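Local coordinates for glycoside hydrolase family 31 (Trueperella pyogenes, PDB 5I0F), which degrades cycloalternan, a cyclic glucan, probably by cleaving its glycosidic bonds through a covalent glycosyl-enzyme intermediate, at residues R716-G719 against I723-Y726; I33-S38 against S42-F47; Y238-A241 against R247-I250. One frame throughout, in Å; residues are numbered along the deposited sequence. Where two conformers were deposited one is given.

Contact 1: residues R716-G719 against I723-Y726; sequences RAVG and IPVY
R716 meets the second segment with the start of its side chain. Its CB lies 3.7 Å from Y726 OH, at the outer end of the tyrosine ring. Its CG passes P724 CG more loosely, at 4.4 Å. With CG opposite the backbone N (chi1 179°) and a bend at chi2 (64°), the rest of the arginine climbs away from Y726. The guanidinium then folds back over its own strand. R716 NH1 donates to A717 O at 2.9 Å, and this bond is bent, with 133° at the hydrogen. The carbonyl oxygen sits out of the guanidinium plane. R716 NE makes a salt bridge with D701, so this group is held at more than one of its nitrogens.

V718 points toward the second segment and supplies the tightest contact. Its CG1 rests on the P724 ring, 3.6 Å from P724 CG and 3.8 Å from P724 CD. The two side chains cross at about a right angle. The carbonyl oxygens of V718 and G719 both accept hydrogen bonds from R577 of helix 572-583, which ties this end of the segment to the neighbouring domain.

No hydrogen bond joins the two segments. Strand 712-717 pairs with strand 689-694, while strand 725-728 belongs to the six-stranded antiparallel sheet. Side chains thus meet between the strand pair 689-694/712-717 and the six-stranded sheet, as in the beta-sandwich C-terminal domain of family 31 glycoside hydrolases.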
ATOM      1  N   ARG A 716      17.131 -28.450 -11.814  1.00 33.78           N
ATOM      2  CA  ARG A 716      17.042 -29.073 -10.486  1.00 33.39           C
ATOM      3  C   ARG A 716      15.712 -29.811 -10.435  1.00 32.20           C
ATOM      4  O   ARG A 716      14.678 -29.214 -10.759  1.00 30.58           O
ATOM      5  CB  ARG A 716      17.033 -27.946  -9.426  1.00 33.40           C
ATOM      6  CG  ARG A 716      16.931 -28.329  -7.949  1.00 33.85           C
ATOM      7  CD  ARG A 716      18.146 -29.106  -7.586  1.00 35.15           C
ATOM      8  NE  ARG A 716      18.410 -29.368  -6.179  1.00 34.53           N
ATOM      9  CZ  ARG A 716      17.939 -30.388  -5.472  1.00 33.93           C
ATOM     10  NH1 ARG A 716      16.977 -31.190  -5.922  1.00 33.81           N
ATOM     11  NH2 ARG A 716      18.411 -30.560  -4.256  1.00 34.17           N
ATOM     12  N   ALA A 717      15.733 -31.083 -10.031  1.00 31.32           N
ATOM     13  CA  ALA A 717      14.514 -31.768  -9.580  1.00 30.91           C
ATOM     14  C   ALA A 717      13.867 -30.973  -8.423  1.00 29.91           C
ATOM     15  O   ALA A 717      14.569 -30.578  -7.493  1.00 29.46           O
ATOM     16  CB  ALA A 717      14.837 -33.190  -9.119  1.00 31.51           C
ATOM     17  N   VAL A 718      12.551 -30.769  -8.465  1.00 28.82           N
ATOM     18  CA  VAL A 718      11.857 -30.007  -7.416  1.00 28.09           C
ATOM     19  C   VAL A 718      10.645 -30.740  -6.811  1.00 28.35           C
ATOM     20  O   VAL A 718       9.482 -30.362  -7.021  1.00 27.79           O
ATOM     21  CB  VAL A 718      11.478 -28.578  -7.892  1.00 27.28           C
ATOM     22  CG1 VAL A 718      12.725 -27.716  -8.000  1.00 27.26           C
ATOM     23  CG2 VAL A 718      10.723 -28.584  -9.212  1.00 27.54           C
ATOM     24  N   GLY A 719      10.925 -31.773  -6.020  1.00 28.01           N
ATOM     25  CA  GLY A 719       9.904 -32.320  -5.129  1.00 27.91           C
ATOM     26  C   GLY A 719       9.435 -31.200  -4.192  1.00 27.31           C
ATOM     27  O   GLY A 719      10.084 -30.152  -4.083  1.00 25.63           O
ATOM     28  N   ILE A 723      13.046 -26.159  -2.674  1.00 22.67           N
ATOM     29  CA  ILE A 723      12.951 -24.924  -3.447  1.00 22.44           C
ATOM     30  C   ILE A 723      14.393 -24.647  -3.905  1.00 22.75           C
ATOM     31  O   ILE A 723      15.293 -24.707  -3.085  1.00 22.71           O
ATOM     32  CB  ILE A 723      12.350 -23.728  -2.663  1.00 21.30           C
ATOM     33  CG1 ILE A 723      12.475 -22.433  -3.494  1.00 21.20           C
ATOM     34  CG2 ILE A 723      12.965 -23.557  -1.276  1.00 21.27           C
ATOM     35  CD1 ILE A 723      11.888 -21.196  -2.836  1.00 20.42           C
ATOM     36  N   PRO A 724      14.610 -24.357  -5.210  1.00 22.74           N
ATOM     37  CA  PRO A 724      15.976 -24.143  -5.664  1.00 23.22           C
ATOM     38  C   PRO A 724      16.664 -22.963  -4.967  1.00 22.98           C
ATOM     39  O   PRO A 724      16.167 -21.823  -4.992  1.00 22.43           O
ATOM     40  CB  PRO A 724      15.822 -23.909  -7.171  1.00 23.28           C
ATOM     41  CG  PRO A 724      14.565 -24.618  -7.528  1.00 23.31           C
ATOM     42  CD  PRO A 724      13.669 -24.427  -6.340  1.00 22.84           C
ATOM     43  N   VAL A 725      17.772 -23.270  -4.313  1.00 22.93           N
ATOM     44  CA  VAL A 725      18.530 -22.322  -3.532  1.00 23.12           C
ATOM     45  C   VAL A 725      19.985 -22.687  -3.730  1.00 24.56           C
ATOM     46  O   VAL A 725      20.351 -23.857  -3.532  1.00 24.89           O
ATOM     47  CB  VAL A 725      18.190 -22.386  -2.020  1.00 22.74           C
ATOM     48  CG1 VAL A 725      19.165 -21.532  -1.203  1.00 22.81           C
ATOM     49  CG2 VAL A 725      16.751 -21.926  -1.764  1.00 22.14           C
ATOM     50  N   TYR A 726      20.796 -21.701  -4.108  1.00 24.69           N
ATOM     51  CA  TYR A 726      22.225 -21.909  -4.366  1.00 26.23           C
ATOM     52  C   TYR A 726      23.036 -20.964  -3.493  1.00 26.76           C
ATOM     53  O   TYR A 726      22.690 -19.794  -3.372  1.00 25.16           O
ATOM     54  CB  TYR A 726      22.522 -21.678  -5.847  1.00 26.47           C
ATOM     55  CG  TYR A 726      21.763 -22.641  -6.739  1.00 26.72           C
ATOM     56  CD1 TYR A 726      20.478 -22.353  -7.152  1.00 26.01           C
ATOM     57  CD2 TYR A 726      22.330 -23.867  -7.135  1.00 27.62           C
ATOM     58  CE1 TYR A 726      19.766 -23.225  -7.969  1.00 26.46           C
ATOM     59  CE2 TYR A 726      21.630 -24.759  -7.953  1.00 28.07           C
ATOM     60  CZ  TYR A 726      20.351 -24.436  -8.372  1.00 27.11           C
ATOM     61  OH  TYR A 726      19.609 -25.283  -9.167  1.00 27.32           O
TER

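Contact 2: residues I33-S38 against S42-F47; sequences IGATTS and SRMRCF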
ATOM      1  N   ILE A  33     -19.065  17.758 -18.387  1.00 28.74           N
ATOM      2  CA  ILE A  33     -19.588  18.448 -17.212  1.00 27.86           C
ATOM      3  C   ILE A  33     -20.694  17.604 -16.593  1.00 27.78           C
ATOM      4  O   ILE A  33     -21.712  17.359 -17.242  1.00 28.51           O
ATOM      5  CB  ILE A  33     -20.163  19.824 -17.600  1.00 28.31           C
ATOM      6  CG1 ILE A  33     -19.073  20.681 -18.252  1.00 29.21           C
ATOM      7  CG2 ILE A  33     -20.711  20.539 -16.372  1.00 28.21           C
ATOM      8  CD1 ILE A  33     -19.585  21.928 -18.912  1.00 30.21           C
ATOM      9  N   GLY A  34     -20.492  17.204 -15.337  1.00 27.33           N
ATOM     10  CA  GLY A  34     -21.448  16.407 -14.569  1.00 27.26           C
ATOM     11  C   GLY A  34     -22.035  17.127 -13.357  1.00 26.41           C
ATOM     12  O   GLY A  34     -21.370  17.942 -12.723  1.00 25.71           O
ATOM     13  N   ALA A  35     -23.292  16.823 -13.055  1.00 26.27           N
ATOM     14  CA  ALA A  35     -23.959  17.283 -11.828  1.00 26.38           C
ATOM     15  C   ALA A  35     -24.971  16.235 -11.420  1.00 26.85           C
ATOM     16  O   ALA A  35     -25.440  15.473 -12.261  1.00 27.36           O
ATOM     17  CB  ALA A  35     -24.637  18.632 -12.051  1.00 26.50           C
ATOM     18  N   THR A  36     -25.284  16.175 -10.128  1.00 27.85           N
ATOM     19  CA  THR A  36     -26.328  15.306  -9.635  1.00 29.48           C
ATOM     20  C   THR A  36     -27.421  16.131  -8.933  1.00 30.89           C
ATOM     21  O   THR A  36     -27.182  17.253  -8.465  1.00 30.63           O
ATOM     22  CB  THR A  36     -25.801  14.242  -8.654  1.00 30.92           C
ATOM     23  OG1 THR A  36     -25.281  14.886  -7.489  1.00 30.57           O
ATOM     24  CG2 THR A  36     -24.702  13.396  -9.299  1.00 31.43           C
ATOM     25  N   THR A  37     -28.613  15.552  -8.899  1.00 32.19           N
ATOM     26  CA  THR A  37     -29.743  16.091  -8.175  1.00 34.83           C
ATOM     27  C   THR A  37     -30.120  15.126  -7.046  1.00 37.66           C
ATOM     28  O   THR A  37     -30.102  13.907  -7.234  1.00 38.52           O
ATOM     29  CB  THR A  37     -30.938  16.308  -9.117  1.00 34.81           C
ATOM     30  OG1 THR A  37     -31.291  15.069  -9.746  1.00 37.62           O
ATOM     31  CG2 THR A  37     -30.576  17.301 -10.206  1.00 33.20           C
ATOM     32  N   SER A  38     -30.447  15.689  -5.882  1.00 40.20           N
ATOM     33  CA  SER A  38     -30.831  14.910  -4.700  1.00 42.36           C
ATOM     34  C   SER A  38     -32.180  14.232  -4.888  1.00 43.66           C
ATOM     35  O   SER A  38     -32.394  13.119  -4.410  1.00 44.83           O
ATOM     36  CB  SER A  38     -30.876  15.793  -3.443  1.00 44.22           C
ATOM     37  OG  SER A  38     -31.904  16.771  -3.526  1.00 43.67           O
ATOM     38  N   SER A  42     -36.940  16.475 -14.125  1.00 33.10           N
ATOM     39  CA  SER A  42     -37.332  16.275 -15.514  1.00 34.06           C
ATOM     40  C   SER A  42     -36.338  16.905 -16.485  1.00 34.40           C
ATOM     41  O   SER A  42     -36.295  16.514 -17.639  1.00 35.12           O
ATOM     42  CB  SER A  42     -38.727  16.851 -15.757  1.00 34.73           C
ATOM     43  OG  SER A  42     -38.729  18.243 -15.531  1.00 34.51           O
ATOM     44  N   ARG A  43     -35.544  17.869 -16.012  1.00 34.12           N
ATOM     45  CA  ARG A  43     -34.655  18.641 -16.866  1.00 35.66           C
ATOM     46  C   ARG A  43     -33.507  19.209 -16.028  1.00 33.32           C
ATOM     47  O   ARG A  43     -33.689  19.552 -14.871  1.00 31.21           O
ATOM     48  CB  ARG A  43     -35.450  19.783 -17.509  1.00 38.61           C
ATOM     49  CG  ARG A  43     -34.717  20.614 -18.545  1.00 42.17           C
ATOM     50  CD  ARG A  43     -35.630  21.692 -19.136  1.00 45.61           C
ATOM     51  NE  ARG A  43     -35.908  22.770 -18.168  1.00 48.35           N
ATOM     52  CZ  ARG A  43     -37.059  23.456 -18.043  1.00 52.02           C
ATOM     53  NH1 ARG A  43     -38.130  23.196 -18.804  1.00 53.15           N
ATOM     54  NH2 ARG A  43     -37.157  24.411 -17.112  1.00 52.71           N
ATOM     55  N   MET A  44     -32.338  19.299 -16.639  1.00 32.57           N
ATOM     56  CA  MET A  44     -31.197  19.988 -16.089  1.00 31.96           C
ATOM     57  C   MET A  44     -30.456  20.698 -17.216  1.00 30.86           C
ATOM     58  O   MET A  44     -30.191  20.090 -18.268  1.00 30.12           O
ATOM     59  CB  MET A  44     -30.251  18.978 -15.456  1.00 34.35           C
ATOM     60  CG  MET A  44     -30.452  18.782 -13.977  1.00 36.90           C
ATOM     61  SD  MET A  44     -29.501  20.035 -13.096  1.00 42.41           S
ATOM     62  CE  MET A  44     -27.886  19.263 -13.215  1.00 36.80           C
ATOM     63  N   ARG A  45     -30.103  21.960 -16.988  1.00 29.58           N
ATOM     64  CA  ARG A  45     -29.340  22.728 -17.957  1.00 31.43           C
ATOM     65  C   ARG A  45     -28.122  23.352 -17.318  1.00 29.97           C
ATOM     66  O   ARG A  45     -28.137  23.712 -16.147  1.00 28.80           O
ATOM     67  CB  ARG A  45     -30.226  23.795 -18.617  1.00 34.22           C
ATOM     68  CG  ARG A  45     -31.355  23.156 -19.414  1.00 37.04           C
ATOM     69  CD  ARG A  45     -32.250  24.118 -20.168  1.00 41.01           C
ATOM     70  NE  ARG A  45     -32.767  25.182 -19.317  1.00 43.41           N
ATOM     71  CZ  ARG A  45     -33.924  25.819 -19.495  1.00 47.11           C
ATOM     72  NH1 ARG A  45     -34.257  26.781 -18.633  1.00 48.19           N
ATOM     73  NH2 ARG A  45     -34.765  25.504 -20.490  1.00 48.02           N
ATOM     74  N   CYS A  46     -27.049  23.432 -18.092  1.00 29.74           N
ATOM     75  CA  CYS A  46     -25.823  24.103 -17.681  1.00 29.24           C
ATOM     76  C   CYS A  46     -25.709  25.409 -18.461  1.00 30.32           C
ATOM     77  O   CYS A  46     -25.663  25.398 -19.701  1.00 30.84           O
ATOM     78  CB  CYS A  46     -24.610  23.220 -17.975  1.00 29.07           C
ATOM     79  SG  CYS A  46     -23.057  23.947 -17.419  1.00 29.55           S
ATOM     80  N   PHE A  47     -25.660  26.522 -17.742  1.00 30.70           N
ATOM     81  CA  PHE A  47     -25.469  27.843 -18.344  1.00 33.35           C
ATOM     82  C   PHE A  47     -24.002  28.241 -18.216  1.00 33.91           C
ATOM     83  O   PHE A  47     -23.496  28.325 -17.088  1.00 33.34           O
ATOM     84  CB  PHE A  47     -26.315  28.882 -17.614  1.00 34.84           C
ATOM     85  CG  PHE A  47     -27.791  28.725 -17.827  1.00 35.59           C
ATOM     86  CD1 PHE A  47     -28.511  27.798 -17.094  1.00 34.89           C
ATOM     87  CD2 PHE A  47     -28.465  29.515 -18.759  1.00 38.08           C
ATOM     88  CE1 PHE A  47     -29.880  27.655 -17.282  1.00 35.79           C
ATOM     89  CE2 PHE A  47     -29.837  29.375 -18.955  1.00 38.92           C
ATOM     90  CZ  PHE A  47     -30.542  28.444 -18.208  1.00 37.61           C
TER
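M44 is bent at several bonds to meet A35 and T37. Its chi1, -95°, is off a staggered value, and bends at chi2 (-86°) and chi3 swing the thioether so that CE faces A35. The terminal CE then reaches A35 CB at 3.5 Å. T37 holds its methyl opposite its own carbonyl carbon, and that turns CG2 toward the M44 chain. T37 CG2 lies 4.1 Å from both M44 CG and M44 SD, so the two side chains meet tip to tip. T37 OG1 is hydrogen-bonded to G39 O.

Further along, I33 CG2 touches the thiol sulfur, C46 SG, at 4.3 Å. F109 of strand 105-113 borders both of these residues, and W93 touches both T37 and M44.

The strand axes come no closer than 9.3 Å and run at 138°, so these strands are not paired neighbours. Strand 31-37 pairs with 91-97, and strand 41-49 with 54-62 and 105-113. They face each other across the interior of the curled antiparallel sheet of the N-terminal domain. There the contact is made by methyl groups, a methylene and two sulfur atoms, without any hydrogen bond between the segments. The A35 to M44 approach is the closest, and the others are looser. Cohesion here therefore rests on van der Waals contact between apolar groups.

Contact 3: residues Y238-A241 against R247-I250; sequences YDVA and RILI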
ATOM      1  N   TYR A 238       4.540   8.604 -14.833  1.00 19.57           N
ATOM      2  CA  TYR A 238       5.761   8.162 -15.535  1.00 20.10           C
ATOM      3  C   TYR A 238       5.376   7.406 -16.795  1.00 20.22           C
ATOM      4  O   TYR A 238       4.590   6.436 -16.743  1.00 20.38           O
ATOM      5  CB  TYR A 238       6.654   7.275 -14.620  1.00 19.92           C
ATOM      6  CG  TYR A 238       6.970   7.982 -13.331  1.00 20.09           C
ATOM      7  CD1 TYR A 238       8.031   8.882 -13.258  1.00 20.67           C
ATOM      8  CD2 TYR A 238       6.166   7.821 -12.201  1.00 20.28           C
ATOM      9  CE1 TYR A 238       8.283   9.585 -12.093  1.00 21.29           C
ATOM     10  CE2 TYR A 238       6.409   8.523 -11.031  1.00 20.02           C
ATOM     11  CZ  TYR A 238       7.467   9.403 -10.988  1.00 20.51           C
ATOM     12  OH  TYR A 238       7.728  10.095  -9.850  1.00 21.52           O
ATOM     13  N   ASP A 239       5.898   7.872 -17.926  1.00 20.52           N
ATOM     14  CA  ASP A 239       5.833   7.164 -19.200  1.00 21.00           C
ATOM     15  C   ASP A 239       7.260   6.713 -19.462  1.00 20.61           C
ATOM     16  O   ASP A 239       8.126   7.517 -19.862  1.00 20.31           O
ATOM     17  CB  ASP A 239       5.312   8.112 -20.282  1.00 22.17           C
ATOM     18  CG  ASP A 239       5.088   7.435 -21.612  1.00 23.13           C
ATOM     19  OD1 ASP A 239       5.923   6.649 -22.065  1.00 23.51           O
ATOM     20  OD2 ASP A 239       4.061   7.716 -22.232  1.00 24.77           O
ATOM     21  N   VAL A 240       7.519   5.447 -19.169  1.00 20.41           N
ATOM     22  CA  VAL A 240       8.883   4.960 -19.071  1.00 20.61           C
ATOM     23  C   VAL A 240       9.297   4.417 -20.433  1.00 21.68           C
ATOM     24  O   VAL A 240       9.378   3.203 -20.655  1.00 21.40           O
ATOM     25  CB  VAL A 240       9.073   3.922 -17.962  1.00 20.57           C
ATOM     26  CG1 VAL A 240      10.562   3.644 -17.745  1.00 20.63           C
ATOM     27  CG2 VAL A 240       8.437   4.417 -16.658  1.00 20.43           C
ATOM     28  N   ALA A 241       9.552   5.347 -21.340  1.00 22.18           N
ATOM     29  CA  ALA A 241       9.948   5.003 -22.698  1.00 23.32           C
ATOM     30  C   ALA A 241       8.914   4.129 -23.420  1.00 24.46           C
ATOM     31  O   ALA A 241       9.293   3.207 -24.173  1.00 25.39           O
ATOM     32  CB  ALA A 241      11.336   4.348 -22.703  1.00 23.89           C
ATOM     33  N   ARG A 247      12.870   8.128 -23.989  1.00 23.01           N
ATOM     34  CA  ARG A 247      12.543   9.169 -23.022  1.00 22.54           C
ATOM     35  C   ARG A 247      11.684   8.622 -21.893  1.00 21.85           C
ATOM     36  O   ARG A 247      10.692   7.925 -22.140  1.00 21.20           O
ATOM     37  CB  ARG A 247      11.805  10.318 -23.697  1.00 22.79           C
ATOM     38  CG  ARG A 247      12.620  11.129 -24.680  1.00 23.53           C
ATOM     39  CD  ARG A 247      13.645  12.017 -23.996  1.00 23.79           C
ATOM     40  NE  ARG A 247      14.500  12.749 -24.925  1.00 24.23           N
ATOM     41  CZ  ARG A 247      15.602  12.289 -25.516  1.00 24.96           C
ATOM     42  NH1 ARG A 247      16.040  11.042 -25.312  1.00 24.63           N
ATOM     43  NH2 ARG A 247      16.281  13.090 -26.342  1.00 25.55           N
ATOM     44  N   ILE A 248      12.079   8.953 -20.667  1.00 21.41           N
ATOM     45  CA  ILE A 248      11.214   8.854 -19.484  1.00 20.91           C
ATOM     46  C   ILE A 248      10.512  10.206 -19.344  1.00 21.34           C
ATOM     47  O   ILE A 248      11.144  11.205 -19.009  1.00 22.00           O
ATOM     48  CB  ILE A 248      12.016   8.519 -18.210  1.00 20.41           C
ATOM     49  CG1 ILE A 248      12.837   7.235 -18.423  1.00 20.84           C
ATOM     50  CG2 ILE A 248      11.087   8.383 -17.018  1.00 19.93           C
ATOM     51  CD1 ILE A 248      13.653   6.797 -17.227  1.00 21.00           C
ATOM     52  N   LEU A 249       9.216  10.235 -19.620  0.50 21.48           N
ATOM     53  CA  LEU A 249       8.413  11.441 -19.469  0.50 21.63           C
ATOM     54  C   LEU A 249       7.813  11.432 -18.074  0.50 21.14           C
ATOM     55  O   LEU A 249       7.182  10.445 -17.677  0.50 20.32           O
ATOM     56  CB  LEU A 249       7.289  11.480 -20.500  0.50 22.44           C
ATOM     57  CG  LEU A 249       7.659  11.138 -21.942  0.50 23.05           C
ATOM     58  CD1 LEU A 249       6.429  11.230 -22.838  0.50 23.63           C
ATOM     59  CD2 LEU A 249       8.772  12.034 -22.449  0.50 23.66           C
ATOM     60  N   ILE A 250       8.031  12.520 -17.339  1.00 20.83           N
ATOM     61  CA  ILE A 250       7.611  12.652 -15.951  1.00 20.62           C
ATOM     62  C   ILE A 250       6.628  13.800 -15.909  1.00 21.17           C
ATOM     63  O   ILE A 250       6.920  14.868 -16.439  1.00 21.60           O
ATOM     64  CB  ILE A 250       8.822  12.955 -15.041  1.00 20.64           C
ATOM     65  CG1 ILE A 250       9.818  11.792 -15.122  1.00 20.62           C
ATOM     66  CG2 ILE A 250       8.400  13.142 -13.574  1.00 20.16           C
ATOM     67  CD1 ILE A 250      11.065  11.982 -14.298  1.00 21.29           C
TER
HETATM   68  O   HOH W   1       8.096   8.012 -23.467  1.00 27.13           O
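D239 and L249 hold this beta hairpin together through a pair of backbone hydrogen bonds. D239 N donates to L249 O at 2.9 Å. That bond is almost straight, 174° at the hydrogen, and lies in the carbonyl plane. L249 N returns a bond of 2.9 Å to D239 O, with 157° at the hydrogen and the donor tilted from the carbonyl plane. The two residues form an antiparallel hydrogen-bonded pair. Non-hydrogen-bonded pairs flank it: Y238 with I250 and V240 with I248.

The D239 carboxylate has further partners. D239 OD2 makes a salt bridge with R191 and a hydrogen bond with T243, while OD1 accepts from A242 N. These bonds link the aspartate to the connecting loop and to strand 191-194. D239 CG lies opposite its backbone N (chi1 -175°), which carries the carboxylate toward the turn. A water bridges the strands here, 2.9 Å from both D239 OD1 and R247 O.

The strand then bends. V240 is the centre of an inverse gamma turn, in which A241 N makes a weak bond to D239 O at 3.0 Å. The same A241 N also makes a weak bond across the hairpin to R247 O, at 2.9 Å.

On the aspartate's face, the CB atoms of D239 and L249 lie side by side. Y238, V240, I248 and I250 occupy the other face. The tyrosine ring crosses I250 obliquely, with Y238 CE1 3.9 Å from I250 CG2. Both residues pack on F228 and V230 of strand 225-230, so here this face of the six-stranded antiparallel sheet packs against a second sheet. Nearer the turn V240 CG1 approaches I248 CG1 at 4.3 Å.

The three contacts lie in three different beta regions and do not touch. Contacts 1 and 2 are buried and join segments whose strands are not paired with each other. They lie on opposite sides of the chain's centre, with their own centres 64 Å apart. Contact 3 is partly buried and is the one that joins adjacent strands of a single sheet. The chemistry follows this difference. Contact 3 is held by backbone hydrogen bonds, with a water and a charged residue on its more exposed face. Contacts 1 and 2 have no hydrogen bonds across them. Contact 1 includes an arginine whose charge is met by D701, while contact 2 is made by apolar groups throughout.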